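PDB 6P1E: PmoF1 from Methylocystis sp. ATCC 49242, which binds copper through its PCuAC domain, crystallised here as a copper-loaded dimer, and probably serves methane-oxidizing bacteria as a copper chaperone. Local coordinates for residues S28-I33 with G83-L88; D41-V46 with L105-A110. All coordinates share one frame; numbering follows the deposited sequence.

Contact 1: S28-I33 with G83-L88; sequences SFYAFI and GAYVAL
Phe29 has CG anti to its backbone N (chi1 167°), which lays the ring alongside Val86. In Tyr85, CG sits in the crowded position between the backbone N and the carbonyl carbon (chi1 75°). This turns the ring forward along its own strand, alongside Ser28 of the partner strand. Tyr30 has CG beside its backbone N (chi1 -55°), and its ring runs side by side with Tyr85. The backbones are antiparallel, and Phe29 and Val86 form the hydrogen-bonded pair. Phe29 N donates a hydrogen bond to Val86 O at 2.8 Å, in the carbonyl plane. Val86 N returns a nearly straight bond to a lone pair of Phe29 O at 3.1 Å. This pairing joins strand 27-35 to strand 75-91 in the all-beta PCuAC fold. On the face carrying Phe29 and Val86, Val86 CG2 meets the edge of the Phe29 ring, 3.9 Å from CD2. Leu88 adds CD1 at 4.2 Å from Phe29 CB. Met103, Ile115 and Ala117 pack on Phe29 from other strands of the fold. The tyrosine pair is tighter: Tyr30 CE1 lies 3.5 Å from Tyr85 CB, so one ring meets the root of the other side chain. Ser28 OG approaches Tyr85 CE1 obliquely at 3.8 Å. Beyond these segments, the Tyr30 ring meets Trp16, and that of Tyr85 meets His57.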
loop_
_atom_site.group_PDB
_atom_site.type_symbol
_atom_site.label_atom_id
_atom_site.label_comp_id
_atom_site.label_asym_id
_atom_site.label_seq_id
_atom_site.Cartn_x
_atom_site.Cartn_y
_atom_site.Cartn_z
ATOM N N SER B 28 -1.415 -11.668 5.589
ATOM C CA SER B 28 -2.404 -10.893 4.853
ATOM C C SER B 28 -1.765 -10.291 3.614
ATOM O O SER B 28 -0.716 -9.663 3.712
ATOM C CB SER B 28 -2.983 -9.789 5.739
ATOM O OG SER B 28 -3.640 -10.336 6.868
ATOM N N PHE B 29 -2.412 -10.458 2.462
ATOM C CA PHE B 29 -1.877 -9.978 1.191
ATOM C C PHE B 29 -2.648 -8.759 0.719
ATOM O O PHE B 29 -3.881 -8.724 0.778
ATOM C CB PHE B 29 -1.928 -11.078 0.126
ATOM C CG PHE B 29 -1.683 -10.581 -1.276
ATOM C CD1 PHE B 29 -0.394 -10.437 -1.760
ATOM C CD2 PHE B 29 -2.745 -10.260 -2.110
ATOM C CE1 PHE B 29 -0.167 -9.984 -3.048
ATOM C CE2 PHE B 29 -2.524 -9.806 -3.397
ATOM C CZ PHE B 29 -1.233 -9.671 -3.866
ATOM N N TYR B 30 -1.895 -7.781 0.224
ATOM C CA TYR B 30 -2.403 -6.465 -0.123
ATOM C C TYR B 30 -1.855 -6.047 -1.478
ATOM O O TYR B 30 -0.801 -6.516 -1.902
ATOM C CB TYR B 30 -2.001 -5.441 0.938
ATOM C CG TYR B 30 -2.413 -5.800 2.349
ATOM C CD1 TYR B 30 -3.752 -5.883 2.705
ATOM C CD2 TYR B 30 -1.459 -6.032 3.329
ATOM C CE1 TYR B 30 -4.126 -6.202 3.994
ATOM C CE2 TYR B 30 -1.824 -6.349 4.619
ATOM C CZ TYR B 30 -3.159 -6.433 4.947
ATOM O OH TYR B 30 -3.525 -6.752 6.236
ATOM N N ALA B 31 -2.574 -5.161 -2.155
ATOM C CA ALA B 31 -2.179 -4.693 -3.476
ATOM C C ALA B 31 -3.105 -3.578 -3.922
ATOM O O ALA B 31 -4.125 -3.319 -3.286
ATOM C CB ALA B 31 -2.196 -5.826 -4.488
ATOM N N PHE B 32 -2.714 -2.898 -4.991
ATOM C CA PHE B 32 -3.578 -1.939 -5.655
ATOM C C PHE B 32 -3.879 -2.469 -7.045
ATOM O O PHE B 32 -2.964 -2.676 -7.842
ATOM C CB PHE B 32 -2.915 -0.565 -5.713
ATOM C CG PHE B 32 -2.368 -0.108 -4.392
ATOM C CD1 PHE B 32 -3.129 0.678 -3.550
ATOM C CD2 PHE B 32 -1.098 -0.479 -3.985
ATOM C CE1 PHE B 32 -2.631 1.101 -2.332
ATOM C CE2 PHE B 32 -0.597 -0.063 -2.769
ATOM C CZ PHE B 32 -1.366 0.726 -1.941
ATOM N N ILE B 33 -5.155 -2.678 -7.346
ATOM C CA ILE B 33 -5.527 -3.256 -8.629
ATOM C C ILE B 33 -6.312 -2.233 -9.428
ATOM O O ILE B 33 -7.384 -1.788 -9.021
ATOM C CB ILE B 33 -6.341 -4.550 -8.455
ATOM C CG1 ILE B 33 -5.561 -5.537 -7.578
ATOM C CG2 ILE B 33 -6.639 -5.180 -9.812
ATOM C CD1 ILE B 33 -6.324 -6.797 -7.210
ATOM N N GLY B 83 -9.246 -3.251 5.316
ATOM C CA GLY B 83 -10.184 -3.362 4.213
ATOM C C GLY B 83 -10.065 -4.707 3.529
ATOM O O GLY B 83 -9.588 -5.673 4.128
ATOM N N ALA B 84 -10.505 -4.771 2.276
ATOM C CA ALA B 84 -10.418 -5.998 1.490
ATOM C C ALA B 84 -8.975 -6.483 1.405
ATOM O O ALA B 84 -8.038 -5.685 1.377
ATOM C CB ALA B 84 -10.989 -5.780 0.097
ATOM N N TYR B 85 -8.798 -7.799 1.399
ATOM C CA TYR B 85 -7.471 -8.391 1.396
ATOM C C TYR B 85 -7.584 -9.875 1.080
ATOM O O TYR B 85 -8.689 -10.413 0.998
ATOM C CB TYR B 85 -6.775 -8.190 2.747
ATOM C CG TYR B 85 -7.300 -9.092 3.842
ATOM C CD1 TYR B 85 -6.540 -10.153 4.318
ATOM C CD2 TYR B 85 -8.557 -8.888 4.395
ATOM C CE1 TYR B 85 -7.015 -10.980 5.316
ATOM C CE2 TYR B 85 -9.042 -9.711 5.391
ATOM C CZ TYR B 85 -8.266 -10.755 5.851
ATOM O OH TYR B 85 -8.747 -11.574 6.845
ATOM N N VAL B 86 -6.439 -10.522 0.892
ATOM C CA VAL B 86 -6.393 -11.969 0.734
ATOM C C VAL B 86 -5.693 -12.570 1.942
ATOM O O VAL B 86 -4.566 -12.195 2.265
ATOM C CB VAL B 86 -5.664 -12.381 -0.561
ATOM C CG1 VAL B 86 -5.639 -13.901 -0.707
ATOM C CG2 VAL B 86 -6.322 -11.736 -1.765
ATOM N N ALA B 87 -6.370 -13.499 2.608
ATOM C CA ALA B 87 -5.785 -14.201 3.738
ATOM C C ALA B 87 -4.938 -15.361 3.246
ATOM O O ALA B 87 -5.400 -16.180 2.452
ATOM C CB ALA B 87 -6.874 -14.699 4.680
ATOM N N LEU B 88 -3.692 -15.409 3.707
ATOM C CA LEU B 88 -2.781 -16.509 3.403
ATOM C C LEU B 88 -2.642 -17.373 4.654
ATOM O O LEU B 88 -2.079 -16.931 5.652
ATOM C CB LEU B 88 -1.419 -15.980 2.951
ATOM C CG LEU B 88 -1.430 -15.010 1.766
ATOM C CD1 LEU B 88 -0.012 -14.599 1.404
ATOM C CD2 LEU B 88 -2.131 -15.613 0.558
#

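Contact 2: D41-V46 with L105-A110; sequences DKLVAV and LVFEKA
Strands 41-46 and 105-107 run antiparallel, the axes of these short segments come within 4.9 Å, and the register slips by one residue between Leu43 and Ala45. Val44 and Ala45 both face Val106, a classic beta bulge. Val106 O takes a bond from Val44 N at 3.0 Å, nearly along the C=O axis, and a weak one from Ala45 N. Past the bulge, Val106 N donates to Ala45 O. On the face carrying Leu43, Val46, Leu105 and Phe107, Leu43 CD1 sits over one face of the Phe107 ring, 4.2 Å from its centroid, in a CH-pi contact. Val46 CG2 touches Leu105 CD2 beside it. The bulge lies in the pairing of strand 41-47 with strand 100-107 of the PCuAC fold, and Leu10 and Val12 of strand 10-18 pack against the same face. Asp41, with CG anti to its backbone N (chi1 -152°), grips the turn that follows Phe107. Its OD1 accepts Lys109 N at 2.9 Å from above the carboxylate plane, and also Lys42 N, on the anti lone pair. OD2 uses its syn lone pair for Ala110 N at 2.9 Å. An alanine here would remove all three carboxylate bonds and would probably loosen the turn at 108-110. Glu108 N donates a hydrogen bond to Lys42 O at 3.0 Å. The extended side chains of Lys42 and Glu108 run alongside each other, with NZ 4.3 Å from OE1, beyond salt-bridge range.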
loop_
_atom_site.group_PDB
_atom_site.type_symbol
_atom_site.label_atom_id
_atom_site.label_comp_id
_atom_site.label_asym_id
_atom_site.label_seq_id
_atom_site.Cartn_x
_atom_site.Cartn_y
_atom_site.Cartn_z
ATOM N N ASP B 41 -14.035 -7.033 -14.235
ATOM C CA ASP B 41 -13.348 -8.293 -13.984
ATOM C C ASP B 41 -13.449 -8.605 -12.496
ATOM O O ASP B 41 -14.048 -7.842 -11.737
ATOM C CB ASP B 41 -11.884 -8.224 -14.432
ATOM C CG ASP B 41 -11.327 -9.581 -14.847
ATOM O OD1 ASP B 41 -11.835 -10.618 -14.365
ATOM O OD2 ASP B 41 -10.378 -9.613 -15.659
ATOM N N LYS B 42 -12.877 -9.730 -12.085
ATOM C CA LYS B 42 -12.909 -10.143 -10.688
ATOM C C LYS B 42 -11.642 -10.898 -10.334
ATOM O O LYS B 42 -11.170 -11.706 -11.126
ATOM C CB LYS B 42 -14.111 -11.050 -10.409
ATOM C CG LYS B 42 -15.468 -10.474 -10.760
ATOM C CD LYS B 42 -16.562 -11.462 -10.378
ATOM C CE LYS B 42 -17.932 -11.008 -10.851
ATOM N NZ LYS B 42 -18.989 -12.002 -10.515
ATOM N N LEU B 43 -11.095 -10.644 -9.150
ATOM C CA LEU B 43 -10.086 -11.533 -8.590
ATOM C C LEU B 43 -10.834 -12.672 -7.907
ATOM O O LEU B 43 -11.513 -12.456 -6.902
ATOM C CB LEU B 43 -9.171 -10.800 -7.609
ATOM C CG LEU B 43 -8.110 -11.670 -6.927
ATOM C CD1 LEU B 43 -7.103 -12.199 -7.937
ATOM C CD2 LEU B 43 -7.410 -10.891 -5.823
ATOM N N VAL B 44 -10.721 -13.876 -8.459
ATOM C CA VAL B 44 -11.527 -15.003 -7.995
ATOM C C VAL B 44 -10.723 -16.041 -7.217
ATOM O O VAL B 44 -11.285 -16.796 -6.423
ATOM C CB VAL B 44 -12.228 -15.709 -9.176
ATOM C CG1 VAL B 44 -13.205 -14.760 -9.852
ATOM C CG2 VAL B 44 -11.208 -16.244 -10.179
ATOM N N ALA B 45 -9.415 -16.084 -7.440
ATOM C CA ALA B 45 -8.575 -17.050 -6.744
ATOM C C ALA B 45 -7.128 -16.592 -6.640
ATOM O O ALA B 45 -6.652 -15.789 -7.442
ATOM C CB ALA B 45 -8.646 -18.402 -7.443
ATOM N N VAL B 46 -6.440 -17.121 -5.633
ATOM C CA VAL B 46 -5.019 -16.877 -5.440
ATOM C C VAL B 46 -4.345 -18.206 -5.137
ATOM O O VAL B 46 -4.810 -18.965 -4.288
ATOM C CB VAL B 46 -4.761 -15.875 -4.294
ATOM C CG1 VAL B 46 -3.272 -15.774 -3.970
ATOM C CG2 VAL B 46 -5.327 -14.506 -4.650
ATOM N N LEU B 105 -2.171 -14.782 -9.219
ATOM C CA LEU B 105 -3.497 -14.195 -9.111
ATOM C C LEU B 105 -4.320 -14.666 -10.296
ATOM O O LEU B 105 -3.836 -14.674 -11.427
ATOM C CB LEU B 105 -3.429 -12.666 -9.074
ATOM C CG LEU B 105 -2.485 -12.047 -8.040
ATOM C CD1 LEU B 105 -2.522 -10.528 -8.137
ATOM C CD2 LEU B 105 -2.824 -12.509 -6.632
ATOM N N VAL B 106 -5.559 -15.058 -10.030
ATOM C CA VAL B 106 -6.445 -15.563 -11.067
ATOM C C VAL B 106 -7.631 -14.625 -11.220
ATOM O O VAL B 106 -8.432 -14.462 -10.298
ATOM C CB VAL B 106 -6.948 -16.986 -10.748
ATOM C CG1 VAL B 106 -7.760 -17.539 -11.912
ATOM C CG2 VAL B 106 -5.777 -17.909 -10.427
ATOM N N PHE B 107 -7.719 -13.996 -12.386
ATOM C CA PHE B 107 -8.821 -13.099 -12.706
ATOM C C PHE B 107 -9.800 -13.813 -13.628
ATOM O O PHE B 107 -9.384 -14.558 -14.516
ATOM C CB PHE B 107 -8.298 -11.818 -13.353
ATOM C CG PHE B 107 -7.393 -11.019 -12.460
ATOM C CD1 PHE B 107 -7.917 -10.125 -11.539
ATOM C CD2 PHE B 107 -6.018 -11.174 -12.529
ATOM C CE1 PHE B 107 -7.085 -9.390 -10.711
ATOM C CE2 PHE B 107 -5.180 -10.444 -11.704
ATOM C CZ PHE B 107 -5.714 -9.552 -10.794
ATOM N N GLU B 108 -11.094 -13.596 -13.411
ATOM C CA GLU B 108 -12.127 -14.311 -14.162
ATOM C C GLU B 108 -11.971 -14.148 -15.674
ATOM O O GLU B 108 -12.102 -15.118 -16.421
ATOM C CB GLU B 108 -13.525 -13.852 -13.743
ATOM C CG GLU B 108 -14.643 -14.617 -14.455
ATOM C CD GLU B 108 -16.033 -14.205 -14.009
ATOM O OE1 GLU B 108 -16.218 -13.031 -13.622
ATOM O OE2 GLU B 108 -16.944 -15.060 -14.048
ATOM N N LYS B 109 -11.710 -12.922 -16.117
ATOM C CA LYS B 109 -11.607 -12.621 -17.544
ATOM C C LYS B 109 -10.154 -12.530 -18.024
ATOM O O LYS B 109 -9.801 -13.096 -19.056
ATOM C CB LYS B 109 -12.327 -11.307 -17.862
ATOM C CG LYS B 109 -13.785 -11.256 -17.426
ATOM C CD LYS B 109 -14.642 -12.259 -18.180
ATOM C CE LYS B 109 -16.098 -12.178 -17.744
ATOM N NZ LYS B 109 -16.963 -13.140 -18.479
ATOM N N ALA B 110 -9.319 -11.820 -17.270
ATOM C CA ALA B 110 -7.954 -11.528 -17.707
ATOM C C ALA B 110 -7.017 -12.732 -17.599
ATOM O O ALA B 110 -5.949 -12.750 -18.209
ATOM C CB ALA B 110 -7.392 -10.365 -16.900
#

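Contacts 1 and 2 lie in the same sheet with their centres 13 Å apart, and their segments alternate along the chain. Strand 27-35 is followed by strand 41-47, and strand 75-91 by strand 100-107. Apolar side chains of the two contacts meet directly. Val86 CG1 lies 4.0 Å from Val46 CG2, and Phe29 CE2 is 4.2 Å from Leu105 CD2. Glu13 and His34 belong to the copper site; Glu13 also pairs by backbone with Phe32 of contact 1. The side chain of Tyr30 is about 11 Å from a copper ion, and that of Phe107 about 13 Å. Phe32 also stacks on His14 of the second subunit.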